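Local atomic coordinates of ORF 37 (Human herpesvirus 8 type M, PDB entry 3FHD), a protein that cleaves double- and single-stranded DNA as an endonuclease and exonuclease, processing branched viral DNA intermediates so that mature unit-length genomes can be packaged. Residues Phe62-Lys67 with Asp488-Ile493; Lys76-Met81 with Tyr492-Phe497; Leu57-Phe62 with Met86-Phe91. All blocks are in the same frame, centred on the assembly; numbering follows the deposited sequence.

Contact 1 of 3, residues Phe62-Lys67 with Asp488-Ile493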
loop_
_atom_site.group_PDB
_atom_site.type_symbol
_atom_site.label_atom_id
_atom_site.label_comp_id
_atom_site.label_asym_id
_atom_site.label_seq_id
_atom_site.Cartn_x
_atom_site.Cartn_y
_atom_site.Cartn_z
ATOM N N PHE A 62 4.110 -11.389 -20.297
ATOM C CA PHE A 62 5.348 -12.171 -20.248
ATOM C C PHE A 62 5.063 -13.713 -20.301
ATOM O O PHE A 62 5.601 -14.429 -21.147
ATOM C CB PHE A 62 6.149 -11.747 -19.003
ATOM C CG PHE A 62 7.364 -12.587 -18.731
ATOM C CD1 PHE A 62 8.523 -12.426 -19.488
ATOM C CD2 PHE A 62 7.353 -13.507 -17.705
ATOM C CE1 PHE A 62 9.656 -13.201 -19.213
ATOM C CE2 PHE A 62 8.478 -14.298 -17.421
ATOM C CZ PHE A 62 9.630 -14.141 -18.177
ATOM N N LEU A 63 4.202 -14.217 -19.417
ATOM C CA LEU A 63 3.967 -15.651 -19.306
ATOM C C LEU A 63 3.182 -16.225 -20.497
ATOM O O LEU A 63 3.191 -17.452 -20.744
ATOM C CB LEU A 63 3.237 -15.964 -17.988
ATOM C CG LEU A 63 3.993 -15.654 -16.703
ATOM C CD1 LEU A 63 3.102 -15.999 -15.493
ATOM C CD2 LEU A 63 5.319 -16.401 -16.681
ATOM N N LYS A 64 2.528 -15.333 -21.240
ATOM C CA LYS A 64 1.691 -15.693 -22.393
ATOM C C LYS A 64 2.501 -15.635 -23.681
ATOM O O LYS A 64 2.040 -16.113 -24.716
ATOM C CB LYS A 64 0.476 -14.753 -22.509
ATOM C CG LYS A 64 -0.596 -14.956 -21.415
ATOM C CD LYS A 64 -1.680 -15.875 -21.898
ATOM C CE LYS A 64 -2.519 -16.483 -20.770
ATOM N NZ LYS A 64 -3.909 -16.754 -21.285
ATOM N N HIS A 65 3.702 -15.056 -23.615
ATOM C CA HIS A 65 4.550 -14.878 -24.824
ATOM C C HIS A 65 4.916 -16.239 -25.434
ATOM O O HIS A 65 5.075 -17.216 -24.705
ATOM C CB HIS A 65 5.818 -14.084 -24.453
ATOM C CG HIS A 65 6.605 -13.595 -25.635
ATOM N ND1 HIS A 65 7.385 -14.432 -26.408
ATOM C CD2 HIS A 65 6.747 -12.356 -26.169
ATOM C CE1 HIS A 65 7.959 -13.736 -27.377
ATOM N NE2 HIS A 65 7.582 -12.474 -27.260
ATOM N N ALA A 66 5.057 -16.309 -26.757
ATOM C CA ALA A 66 5.436 -17.552 -27.436
ATOM C C ALA A 66 6.708 -18.216 -26.880
ATOM O O ALA A 66 6.772 -19.441 -26.761
ATOM C CB ALA A 66 5.563 -17.318 -28.960
ATOM N N LYS A 67 7.702 -17.411 -26.519
ATOM C CA LYS A 67 8.976 -17.924 -26.029
ATOM C C LYS A 67 8.900 -18.558 -24.626
ATOM O O LYS A 67 9.590 -19.540 -24.375
ATOM C CB LYS A 67 10.064 -16.846 -26.126
ATOM C CG LYS A 67 10.343 -16.340 -27.558
ATOM C CD LYS A 67 11.712 -15.649 -27.620
ATOM C CE LYS A 67 12.146 -15.254 -29.028
ATOM N NZ LYS A 67 12.129 -13.766 -29.261
ATOM N N ASP A 488 -5.122 -21.796 -13.296
ATOM C CA ASP A 488 -6.262 -21.700 -14.240
ATOM C C ASP A 488 -6.001 -20.705 -15.364
ATOM O O ASP A 488 -6.479 -20.897 -16.477
ATOM C CB ASP A 488 -7.575 -21.368 -13.518
ATOM N N THR A 489 -5.191 -19.684 -15.083
ATOM C CA THR A 489 -4.889 -18.621 -16.047
ATOM C C THR A 489 -3.777 -19.030 -17.011
ATOM O O THR A 489 -3.764 -18.612 -18.171
ATOM C CB THR A 489 -4.545 -17.265 -15.342
ATOM O OG1 THR A 489 -5.669 -16.866 -14.544
ATOM C CG2 THR A 489 -4.290 -16.147 -16.339
ATOM N N PHE A 490 -2.851 -19.840 -16.532
ATOM C CA PHE A 490 -1.707 -20.236 -17.336
ATOM C C PHE A 490 -1.614 -21.754 -17.153
ATOM O O PHE A 490 -0.663 -22.255 -16.542
ATOM C CB PHE A 490 -0.412 -19.527 -16.868
ATOM C CG PHE A 490 -0.574 -18.038 -16.620
ATOM C CD1 PHE A 490 -0.476 -17.120 -17.667
ATOM C CD2 PHE A 490 -0.813 -17.553 -15.320
ATOM C CE1 PHE A 490 -0.621 -15.700 -17.430
ATOM C CE2 PHE A 490 -0.973 -16.162 -15.080
ATOM C CZ PHE A 490 -0.875 -15.240 -16.170
ATOM N N PRO A 491 -2.615 -22.484 -17.675
ATOM C CA PRO A 491 -2.712 -23.920 -17.396
ATOM C C PRO A 491 -1.611 -24.753 -18.070
ATOM O O PRO A 491 -1.446 -25.942 -17.742
ATOM C CB PRO A 491 -4.102 -24.301 -17.950
ATOM C CG PRO A 491 -4.393 -23.265 -19.003
ATOM C CD PRO A 491 -3.699 -22.001 -18.556
ATOM N N TYR A 492 -0.894 -24.137 -19.011
ATOM C CA TYR A 492 0.179 -24.794 -19.771
ATOM C C TYR A 492 1.510 -24.747 -19.027
ATOM O O TYR A 492 2.512 -25.256 -19.538
ATOM C CB TYR A 492 0.355 -24.147 -21.154
ATOM C CG TYR A 492 0.508 -22.644 -21.087
ATOM C CD1 TYR A 492 -0.614 -21.820 -21.175
ATOM C CD2 TYR A 492 1.756 -22.046 -20.876
ATOM C CE1 TYR A 492 -0.512 -20.463 -21.084
ATOM C CE2 TYR A 492 1.874 -20.657 -20.786
ATOM C CZ TYR A 492 0.729 -19.883 -20.894
ATOM O OH TYR A 492 0.797 -18.536 -20.824
ATOM N N ILE A 493 1.531 -24.107 -17.850
ATOM C CA ILE A 493 2.745 -24.000 -17.029
ATOM C C ILE A 493 2.773 -25.059 -15.925
ATOM O O ILE A 493 1.869 -25.119 -15.074
ATOM C CB ILE A 493 2.925 -22.553 -16.392
ATOM C CG1 ILE A 493 3.102 -21.480 -17.470
ATOM C CG2 ILE A 493 4.151 -22.518 -15.440
ATOM C CD1 ILE A 493 3.343 -20.033 -16.916
#

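Contact 2 of 3, residues Lys76-Met81 with Tyr492-Phe497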
loop_
_atom_site.group_PDB
_atom_site.type_symbol
_atom_site.label_atom_id
_atom_site.label_comp_id
_atom_site.label_asym_id
_atom_site.label_seq_id
_atom_site.Cartn_x
_atom_site.Cartn_y
_atom_site.Cartn_z
ATOM N N LYS A 76 11.018 -31.308 -18.784
ATOM C CA LYS A 76 11.869 -30.968 -17.639
ATOM C C LYS A 76 11.499 -29.646 -16.935
ATOM O O LYS A 76 11.818 -29.452 -15.763
ATOM C CB LYS A 76 13.350 -30.943 -18.071
ATOM C CG LYS A 76 13.714 -29.874 -19.127
ATOM C CD LYS A 76 15.134 -30.085 -19.696
ATOM C CE LYS A 76 15.519 -28.935 -20.640
ATOM N NZ LYS A 76 16.892 -29.041 -21.253
ATOM N N ILE A 77 10.839 -28.741 -17.644
ATOM C CA ILE A 77 10.614 -27.400 -17.110
ATOM C C ILE A 77 9.387 -27.347 -16.195
ATOM O O ILE A 77 8.246 -27.521 -16.636
ATOM C CB ILE A 77 10.579 -26.340 -18.248
ATOM C CG1 ILE A 77 11.904 -26.347 -19.048
ATOM C CG2 ILE A 77 10.226 -24.938 -17.709
ATOM C CD1 ILE A 77 13.199 -26.086 -18.223
ATOM N N GLN A 78 9.647 -27.112 -14.908
ATOM C CA GLN A 78 8.597 -26.928 -13.909
ATOM C C GLN A 78 8.875 -25.643 -13.075
ATOM O O GLN A 78 9.469 -25.698 -11.994
ATOM C CB GLN A 78 8.479 -28.189 -13.042
ATOM C CG GLN A 78 8.101 -29.451 -13.867
ATOM C CD GLN A 78 8.623 -30.773 -13.297
ATOM O OE1 GLN A 78 9.209 -30.827 -12.209
ATOM N NE2 GLN A 78 8.408 -31.846 -14.043
ATOM N N PRO A 79 8.467 -24.476 -13.605
ATOM C CA PRO A 79 8.799 -23.167 -13.020
ATOM C C PRO A 79 8.300 -22.958 -11.582
ATOM O O PRO A 79 7.183 -23.357 -11.217
ATOM C CB PRO A 79 8.135 -22.173 -13.982
ATOM C CG PRO A 79 8.017 -22.901 -15.237
ATOM C CD PRO A 79 7.681 -24.314 -14.836
ATOM N N SER A 80 9.158 -22.334 -10.783
ATOM C CA SER A 80 8.940 -22.117 -9.364
ATOM C C SER A 80 8.828 -20.602 -9.068
ATOM O O SER A 80 9.412 -19.790 -9.790
ATOM C CB SER A 80 10.148 -22.694 -8.621
ATOM O OG SER A 80 10.093 -22.431 -7.242
ATOM N N MET A 81 8.083 -20.241 -8.020
ATOM C CA MET A 81 8.125 -18.894 -7.446
ATOM C C MET A 81 8.936 -18.901 -6.138
ATOM O O MET A 81 8.821 -19.859 -5.347
ATOM C CB MET A 81 6.715 -18.357 -7.210
ATOM C CG MET A 81 5.874 -18.238 -8.490
ATOM S SD MET A 81 6.308 -16.855 -9.603
ATOM C CE MET A 81 5.503 -15.501 -8.735
ATOM N N TYR A 492 -0.894 -24.137 -19.011
ATOM C CA TYR A 492 0.179 -24.794 -19.771
ATOM C C TYR A 492 1.510 -24.747 -19.027
ATOM O O TYR A 492 2.512 -25.256 -19.538
ATOM C CB TYR A 492 0.355 -24.147 -21.154
ATOM C CG TYR A 492 0.508 -22.644 -21.087
ATOM C CD1 TYR A 492 -0.614 -21.820 -21.175
ATOM C CD2 TYR A 492 1.756 -22.046 -20.876
ATOM C CE1 TYR A 492 -0.512 -20.463 -21.084
ATOM C CE2 TYR A 492 1.874 -20.657 -20.786
ATOM C CZ TYR A 492 0.729 -19.883 -20.894
ATOM O OH TYR A 492 0.797 -18.536 -20.824
ATOM N N ILE A 493 1.531 -24.107 -17.850
ATOM C CA ILE A 493 2.745 -24.000 -17.029
ATOM C C ILE A 493 2.773 -25.059 -15.925
ATOM O O ILE A 493 1.869 -25.119 -15.074
ATOM C CB ILE A 493 2.925 -22.553 -16.392
ATOM C CG1 ILE A 493 3.102 -21.480 -17.470
ATOM C CG2 ILE A 493 4.151 -22.518 -15.440
ATOM C CD1 ILE A 493 3.343 -20.033 -16.916
ATOM N N LYS A 494 3.825 -25.880 -15.911
ATOM C CA LYS A 494 3.954 -26.906 -14.885
ATOM C C LYS A 494 4.487 -26.357 -13.566
ATOM O O LYS A 494 5.575 -26.731 -13.133
ATOM C CB LYS A 494 4.809 -28.077 -15.385
ATOM C CG LYS A 494 4.201 -28.817 -16.569
ATOM C CD LYS A 494 5.015 -30.065 -16.951
ATOM C CE LYS A 494 6.190 -29.739 -17.888
ATOM N NZ LYS A 494 5.752 -29.163 -19.208
ATOM N N TRP A 495 3.699 -25.478 -12.935
ATOM C CA TRP A 495 4.086 -24.783 -11.705
ATOM C C TRP A 495 4.573 -25.781 -10.655
ATOM O O TRP A 495 3.914 -26.817 -10.426
ATOM C CB TRP A 495 2.891 -24.023 -11.109
ATOM C CG TRP A 495 2.305 -22.964 -11.978
ATOM C CD1 TRP A 495 1.176 -23.051 -12.743
ATOM C CD2 TRP A 495 2.801 -21.636 -12.143
ATOM N NE1 TRP A 495 0.928 -21.852 -13.374
ATOM C CE2 TRP A 495 1.918 -20.965 -13.034
ATOM C CE3 TRP A 495 3.908 -20.938 -11.616
ATOM C CZ2 TRP A 495 2.110 -19.639 -13.426
ATOM C CZ3 TRP A 495 4.104 -19.596 -12.009
ATOM C CH2 TRP A 495 3.207 -18.966 -12.902
ATOM N N ASP A 496 5.721 -25.472 -10.047
ATOM C CA ASP A 496 6.247 -26.214 -8.911
ATOM C C ASP A 496 6.141 -25.277 -7.721
ATOM O O ASP A 496 6.950 -24.360 -7.569
ATOM C CB ASP A 496 7.699 -26.679 -9.172
ATOM C CG ASP A 496 8.319 -27.428 -7.979
ATOM O OD1 ASP A 496 7.902 -27.202 -6.828
ATOM O OD2 ASP A 496 9.231 -28.260 -8.187
ATOM N N PHE A 497 5.112 -25.479 -6.898
ATOM C CA PHE A 497 4.850 -24.578 -5.780
ATOM C C PHE A 497 5.437 -25.092 -4.434
ATOM O O PHE A 497 5.132 -24.544 -3.358
ATOM C CB PHE A 497 3.339 -24.289 -5.663
ATOM C CG PHE A 497 2.776 -23.413 -6.775
ATOM C CD1 PHE A 497 3.434 -22.245 -7.185
ATOM C CD2 PHE A 497 1.558 -23.743 -7.380
ATOM C CE1 PHE A 497 2.891 -21.425 -8.196
ATOM C CE2 PHE A 497 1.008 -22.941 -8.377
ATOM C CZ PHE A 497 1.670 -21.781 -8.787
HETATM O O HOH W 1 6.179 -25.863 -17.708
HETATM O O HOH W 2 10.643 -27.124 -10.357
HETATM O O HOH W 3 7.583 -22.278 -5.511
#

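Contact 3 of 3, residues Leu57-Phe62 with Met86-Phe91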
loop_
_atom_site.group_PDB
_atom_site.type_symbol
_atom_site.label_atom_id
_atom_site.label_comp_id
_atom_site.label_asym_id
_atom_site.label_seq_id
_atom_site.Cartn_x
_atom_site.Cartn_y
_atom_site.Cartn_z
ATOM N N LEU A 57 3.778 -4.752 -20.880
ATOM C CA LEU A 57 5.034 -5.229 -20.288
ATOM C C LEU A 57 4.771 -5.940 -18.943
ATOM O O LEU A 57 5.654 -6.038 -18.112
ATOM C CB LEU A 57 6.005 -4.059 -20.127
ATOM C CG LEU A 57 6.415 -3.337 -21.444
ATOM C CD1 LEU A 57 7.538 -2.343 -21.173
ATOM C CD2 LEU A 57 6.836 -4.314 -22.512
ATOM N N SER A 58 3.541 -6.411 -18.756
ATOM C CA SER A 58 3.083 -7.065 -17.514
ATOM C C SER A 58 3.617 -8.507 -17.353
ATOM O O SER A 58 3.981 -9.150 -18.326
ATOM C CB SER A 58 1.544 -7.087 -17.531
ATOM O OG SER A 58 1.088 -7.978 -18.533
ATOM N N PHE A 59 3.598 -9.027 -16.137
ATOM C CA PHE A 59 3.933 -10.434 -15.872
ATOM C C PHE A 59 3.001 -11.368 -16.694
ATOM O O PHE A 59 3.450 -12.372 -17.215
ATOM C CB PHE A 59 3.749 -10.694 -14.374
ATOM C CG PHE A 59 4.347 -12.035 -13.856
ATOM C CD1 PHE A 59 5.591 -12.486 -14.258
ATOM C CD2 PHE A 59 3.673 -12.765 -12.880
ATOM C CE1 PHE A 59 6.132 -13.711 -13.768
ATOM C CE2 PHE A 59 4.235 -13.999 -12.360
ATOM C CZ PHE A 59 5.467 -14.430 -12.792
ATOM N N SER A 60 1.716 -11.035 -16.788
ATOM C CA SER A 60 0.747 -11.871 -17.524
ATOM C C SER A 60 1.130 -12.001 -18.999
ATOM O O SER A 60 1.161 -13.121 -19.538
ATOM C CB SER A 60 -0.690 -11.346 -17.337
ATOM O OG SER A 60 -1.052 -11.325 -15.946
ATOM N N LYS A 61 1.444 -10.873 -19.650
ATOM C CA LYS A 61 1.831 -10.901 -21.052
ATOM C C LYS A 61 3.194 -11.588 -21.242
ATOM O O LYS A 61 3.424 -12.259 -22.241
ATOM C CB LYS A 61 1.849 -9.488 -21.642
ATOM C CG LYS A 61 0.473 -8.783 -21.694
ATOM C CD LYS A 61 -0.534 -9.503 -22.569
ATOM C CE LYS A 61 -1.706 -8.568 -22.984
ATOM N NZ LYS A 61 -2.319 -7.806 -21.826
ATOM N N PHE A 62 4.110 -11.389 -20.297
ATOM C CA PHE A 62 5.348 -12.171 -20.248
ATOM C C PHE A 62 5.063 -13.713 -20.301
ATOM O O PHE A 62 5.601 -14.429 -21.147
ATOM C CB PHE A 62 6.149 -11.747 -19.003
ATOM C CG PHE A 62 7.364 -12.587 -18.731
ATOM C CD1 PHE A 62 8.523 -12.426 -19.488
ATOM C CD2 PHE A 62 7.353 -13.507 -17.705
ATOM C CE1 PHE A 62 9.656 -13.201 -19.213
ATOM C CE2 PHE A 62 8.478 -14.298 -17.421
ATOM C CZ PHE A 62 9.630 -14.141 -18.177
ATOM N N MET A 86 11.439 -13.254 -10.451
ATOM C CA MET A 86 12.798 -12.670 -10.581
ATOM C C MET A 86 13.206 -12.594 -12.055
ATOM O O MET A 86 13.675 -11.553 -12.508
ATOM C CB MET A 86 13.844 -13.474 -9.781
ATOM C CG MET A 86 13.781 -13.247 -8.266
ATOM S SD MET A 86 13.924 -11.522 -7.722
ATOM C CE MET A 86 12.613 -11.552 -6.577
ATOM N N ALA A 87 12.962 -13.676 -12.805
ATOM C CA ALA A 87 13.215 -13.722 -14.273
ATOM C C ALA A 87 12.451 -12.602 -15.003
ATOM O O ALA A 87 13.030 -11.873 -15.829
ATOM C CB ALA A 87 12.799 -15.087 -14.839
ATOM N N TYR A 88 11.156 -12.490 -14.716
ATOM C CA TYR A 88 10.324 -11.387 -15.240
ATOM C C TYR A 88 10.905 -10.011 -14.904
ATOM O O TYR A 88 10.997 -9.152 -15.798
ATOM C CB TYR A 88 8.883 -11.467 -14.690
ATOM C CG TYR A 88 8.087 -10.185 -14.925
ATOM C CD1 TYR A 88 7.717 -9.802 -16.208
ATOM C CD2 TYR A 88 7.752 -9.345 -13.849
ATOM C CE1 TYR A 88 7.001 -8.596 -16.446
ATOM C CE2 TYR A 88 7.057 -8.130 -14.065
ATOM C CZ TYR A 88 6.668 -7.790 -15.367
ATOM O OH TYR A 88 5.987 -6.608 -15.577
ATOM N N ASN A 89 11.279 -9.793 -13.631
ATOM C CA ASN A 89 11.875 -8.496 -13.229
ATOM C C ASN A 89 13.074 -8.157 -14.126
ATOM O O ASN A 89 13.231 -7.029 -14.587
ATOM C CB ASN A 89 12.308 -8.481 -11.761
ATOM C CG ASN A 89 11.153 -8.073 -10.804
ATOM O OD1 ASN A 89 11.212 -7.028 -10.157
ATOM N ND2 ASN A 89 10.111 -8.870 -10.751
ATOM N N TYR A 90 13.927 -9.141 -14.375
ATOM C CA TYR A 90 15.060 -8.908 -15.265
ATOM C C TYR A 90 14.645 -8.433 -16.660
ATOM O O TYR A 90 15.119 -7.398 -17.125
ATOM C CB TYR A 90 15.984 -10.138 -15.352
ATOM C CG TYR A 90 17.009 -9.941 -16.451
ATOM C CD1 TYR A 90 18.075 -9.032 -16.285
ATOM C CD2 TYR A 90 16.912 -10.639 -17.654
ATOM C CE1 TYR A 90 19.012 -8.831 -17.304
ATOM C CE2 TYR A 90 17.871 -10.447 -18.684
ATOM C CZ TYR A 90 18.896 -9.552 -18.493
ATOM O OH TYR A 90 19.840 -9.380 -19.495
ATOM N N PHE A 91 13.777 -9.184 -17.333
ATOM C CA PHE A 91 13.303 -8.796 -18.676
ATOM C C PHE A 91 12.601 -7.442 -18.681
ATOM O O PHE A 91 12.779 -6.641 -19.631
ATOM C CB PHE A 91 12.370 -9.876 -19.253
ATOM C CG PHE A 91 13.110 -11.137 -19.686
ATOM C CD1 PHE A 91 13.886 -11.134 -20.833
ATOM C CD2 PHE A 91 13.059 -12.285 -18.910
ATOM C CE1 PHE A 91 14.611 -12.285 -21.235
ATOM C CE2 PHE A 91 13.751 -13.441 -19.286
ATOM C CZ PHE A 91 14.541 -13.437 -20.467
HETATM O O HOH W 4 3.717 -7.567 -13.691
#

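Contact 1 of 3, residues Phe62-Lys67 with Asp488-Ile493
Leu63 and Phe490 meet where the C-terminal part of helix 59-64 packs against the type I turn, Phe490 to Ile493, that follows helix 468-489. The contact ties the C-terminal end of the chain to the N-terminal helices of this PD-(D/E)XK-superfamily nuclease, and it illustrates how a late segment of a chain can be seated on an early one by one aromatic ring and one short hydrogen bond. The tight part is apolar. Methyl CD1 of Leu63 sits over the centre of the Phe490 ring, a CH-pi contact 4.0 Å from the centroid and only 6° off the ring normal. Beside it, Leu63 CB lies 3.9 Å from Phe490 CD1, while the other methyl, CD2, reaches CD1 of Ile493. The opposite face of the Phe490 ring carries CG2 of Thr489, offset toward the rim, and Phe184 meets this ring edge-to-face, so the phenyl group is packed from several directions.

The looser side belongs to Lys64 and Tyr492, both partly exposed. The lysine chain is bent at chi2 (-95°), which turns CD aside from a fully extended course; farther along, Lys64 CE comes 3.8 Å from Phe490 CD1 and 3.6 Å from Thr489 O. Its aliphatic chain crosses the tyrosine at about a right angle, with Lys64 CD 3.8 Å from Tyr492 OH. Arg69 makes a cation-pi contact with the Tyr492 ring and also donates to Lys64 O, so that helix 66-72 bridges Tyr492 and Lys64. The phenol donates to a backbone carbonyl of helix 59-64: Tyr492 OH lies 2.6 Å from Leu63 O, approaching from above the carbonyl plane, 50° out of it.

Contact 2 of 3, residues Lys76-Met81 with Tyr492-Phe497
Pro79 and Asp496 join two irregular loops by a single direct hydrogen bond, and the unusual feature is how much of the remaining polar linkage is carried by water. Asp496 N donates almost straight (173°) to Pro79 O at 2.8 Å. Trp495 CA also lies 3.4 Å from Pro79 O, a CA-H...O contact, and two further contacts of this kind, Gln78 CA to Lys494 O and Ser80 CA to Asp496 O, continue the pairing along the loops. Three waters fill in between: one takes the N-H of Lys494 and donates to Ile77 O, a second donates to both Gln78 O and Asp496 OD2, and a third donates to Met81 O and Asp496 O. With CG anti to the backbone N (chi1 178°), the carboxylate of Asp496 can meet the second water, while its OD1 bonds Ser498.

On the apolar side, Pro79 CG rests 3.9 Å from Ile493 CG2, a methyl that lies over the centre of the Trp495 ring. Met81 runs alongside Trp495, with Met81 CG 4.2 Å from Trp495 CZ3, and the same CG approaches the edge of the Phe497 ring.

The bend at chi3 (-85°) brings Lys494 CE to 3.3 Å from Ile77 O, and the bend at chi4 turns NZ to the carbonyls of Cys72 and Gln74. One backbone hydrogen bond and bridging waters thus join the loop between helices 66-72 and 83-100 to the one after helix 468-489, which lies against it around an inverse gamma turn centred on Lys494.

Contact 3 of 3, residues Leu57-Phe62 with Met86-Phe91
Tyr88 and Phe59 both set CG anti to the backbone N, Tyr88 with chi1 at 166° and Phe59 with chi1 at -167°, and the two side chains cross obliquely between helices 59-64 and 83-100. The tyrosine lies with one face against the start of helix 59-64: Phe59 CB stands 4.1 Å from the centroid of the Tyr88 ring, nearly on the normal, and Phe59 CD1 is 3.5 Å from Tyr88 CG. At the far end the phenol donates to the carbonyl of Leu57, Tyr88 OH to Leu57 O being 2.6 Å, in the carbonyl plane and on a lone pair. A water accepts from Phe59 N and bonds weakly to the same hydroxyl.

Phe62 slides past Tyr88 in the opposite direction, its ring face lying beneath Tyr88 CA, and Phe62 CE1 reaches Phe91 CD2 at 3.5 Å. The four rings thus form an aromatic cluster with oblique planes. Next to it, Ser58 caps helix 59-64, its OG accepting from Lys61 N.

Arg85 adds a cation-pi contact to Phe59. Helix 83-100 is wedged in among its neighbours, with helix 59-64 against the side bearing Tyr88, and helices 122-130 and 134-147 touching Met86.

Overall arrangement
After two earlier helices, 38-42 and 47-55, the chain enters helix 59-64, and contact 3 closes the short loop to segment 86-91, 24 residues on. Contacts 1 and 2 are long closures of more than 400 residues: each brings the segment after helix 468-489 back to the start of the fold. Contact 2, whose loop begins later at 76-81, shares Tyr492 and Ile493 with contact 1; contact 3 crosses both. Contacts 1 and 3 share Phe62 and use the same helix, while Met81 touches Phe59 between contacts 2 and 3. Together they fasten the chain's C-terminal end to its N-terminal helices, away from the magnesium site.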